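Uncharacterized protein (Bacteroides fragilis, PDB 3EUR) is of unknown function but carries a thioredoxin-like C-terminal domain, which by itself does not establish a redox or any other specific activity. Local coordinates at residues A[23-26]-A[27-30]. Numbering follows the deposited sequence.
Sequences KGTL and YQFP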
loop_
_atom_site.group_PDB
_atom_site.type_symbol
_atom_site.label_atom_id
_atom_site.label_comp_id
_atom_site.label_asym_id
_atom_site.label_seq_id
_atom_site.Cartn_x
_atom_site.Cartn_y
_atom_site.Cartn_z
ATOM N N LYS A 23 8.442 8.496 11.115
ATOM C CA LYS A 23 6.957 8.506 11.058
ATOM C C LYS A 23 6.472 9.360 9.903
ATOM O O LYS A 23 7.002 10.454 9.672
ATOM C CB LYS A 23 6.318 9.158 12.287
ATOM C CG LYS A 23 6.827 8.791 13.609
ATOM C CD LYS A 23 6.197 7.488 13.983
ATOM C CE LYS A 23 6.708 6.926 15.268
ATOM N NZ LYS A 23 6.118 5.594 15.500
ATOM N N GLY A 24 5.413 8.912 9.252
ATOM C CA GLY A 24 4.712 9.710 8.278
ATOM C C GLY A 24 3.294 9.304 8.202
ATOM O O GLY A 24 2.907 8.341 8.856
ATOM N N THR A 25 2.493 10.082 7.496
ATOM C CA THR A 25 1.110 9.760 7.332
ATOM C C THR A 25 0.747 9.581 5.873
ATOM O O THR A 25 1.390 10.108 4.964
ATOM C CB THR A 25 0.176 10.821 7.962
ATOM O OG1 THR A 25 0.198 11.965 7.112
ATOM C CG2 THR A 25 0.601 11.181 9.412
ATOM N N LEU A 26 -0.375 8.914 5.627
ATOM C CA LEU A 26 -0.883 8.826 4.236
ATOM C C LEU A 26 -1.055 10.209 3.621
ATOM O O LEU A 26 -0.658 10.472 2.499
ATOM C CB LEU A 26 -2.175 8.013 4.190
ATOM C CG LEU A 26 -2.807 7.883 2.791
ATOM C CD1 LEU A 26 -1.924 7.095 1.828
ATOM C CD2 LEU A 26 -4.212 7.310 2.890
ATOM N N TYR A 27 -1.665 11.126 4.373
ATOM C CA TYR A 27 -2.015 12.399 3.787
ATOM C C TYR A 27 -0.775 13.250 3.486
ATOM O O TYR A 27 -0.826 14.110 2.634
ATOM C CB TYR A 27 -3.013 13.184 4.678
ATOM C CG TYR A 27 -4.410 12.626 4.674
ATOM C CD1 TYR A 27 -4.770 11.472 3.998
ATOM C CD2 TYR A 27 -5.396 13.273 5.395
ATOM C CE1 TYR A 27 -6.072 10.995 4.023
ATOM C CE2 TYR A 27 -6.702 12.812 5.412
ATOM C CZ TYR A 27 -7.029 11.649 4.759
ATOM O OH TYR A 27 -8.325 11.205 4.853
ATOM N N GLN A 28 0.317 12.991 4.188
ATOM C CA GLN A 28 1.585 13.678 3.945
ATOM C C GLN A 28 2.424 13.067 2.789
ATOM O O GLN A 28 3.461 13.614 2.470
ATOM C CB GLN A 28 2.433 13.646 5.195
ATOM C CG GLN A 28 1.879 14.431 6.388
ATOM C CD GLN A 28 2.531 14.024 7.699
ATOM O OE1 GLN A 28 3.413 13.176 7.738
ATOM N NE2 GLN A 28 2.086 14.634 8.778
ATOM N N PHE A 29 1.992 11.938 2.235
ATOM C CA PHE A 29 2.793 11.160 1.278
ATOM C C PHE A 29 2.623 11.710 -0.108
ATOM O O PHE A 29 1.529 11.622 -0.661
ATOM C CB PHE A 29 2.314 9.715 1.352
ATOM C CG PHE A 29 3.111 8.739 0.531
ATOM C CD1 PHE A 29 4.349 8.317 0.989
ATOM C CD2 PHE A 29 2.633 8.194 -0.646
ATOM C CE1 PHE A 29 5.088 7.379 0.269
ATOM C CE2 PHE A 29 3.351 7.265 -1.352
ATOM C CZ PHE A 29 4.582 6.841 -0.888
ATOM N N PRO A 30 3.677 12.271 -0.729
ATOM C CA PRO A 30 3.464 12.932 -2.023
ATOM C C PRO A 30 3.572 12.003 -3.213
ATOM O O PRO A 30 4.599 11.353 -3.369
ATOM C CB PRO A 30 4.594 13.990 -2.040
ATOM C CG PRO A 30 5.719 13.309 -1.301
ATOM C CD PRO A 30 5.033 12.515 -0.190
#
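With chi1 at 74°, T25 holds OG1 between its own backbone N and carbonyl carbon, facing the chain as it turns back, while Q28, with chi1 at -66° and an extended chain beyond CG, sends its amide back along the strand to the N-H of T25. The result is a reciprocal side-chain-to-backbone pair astride the start of a type I beta turn from L26 to F29, where the edge strand 23-25 of the thioredoxin-like sheet ends. Q28 N donates to T25 OG1 at 3.1 Å, and T25 N donates to Q28 OE1 at 3.2 Å. The second bond reaches the amide oxygen from above the carbonyl plane, 60° out of it, rather than along a lone pair. Threonine suits its place because its short hydroxyl reaches the backbone three residues on, and glutamine because its longer chain spans the return distance and ends in an acceptor. A weak bond from Q28 N to T25 O adds to the grip on the same N-H.

Backbone bonds join G24 to Y16 in the neighbouring strand 15-18 and L26 to F14 just before it, so the sheet holds this strand along one edge while Q28 occupies the N-H of T25. The CB of L26 leaves away from 27-30 and the side chain packs on L71 of strand 68-74, a buried place that suits apolar leucine, as it does the F29 ring, packed on L71 and K69. From a CB directed away from 23-26, Y27 serves the N-terminal residues twice: its ring takes a cation-pi contact from K10, its hydroxyl bonds to A11 O.

The methyl of T25 lies beside the Q28 amide, 3.8 Å from CG2 to NE2. The turn itself is closed by F29 N, which donates to L26 O at 3.0 Å.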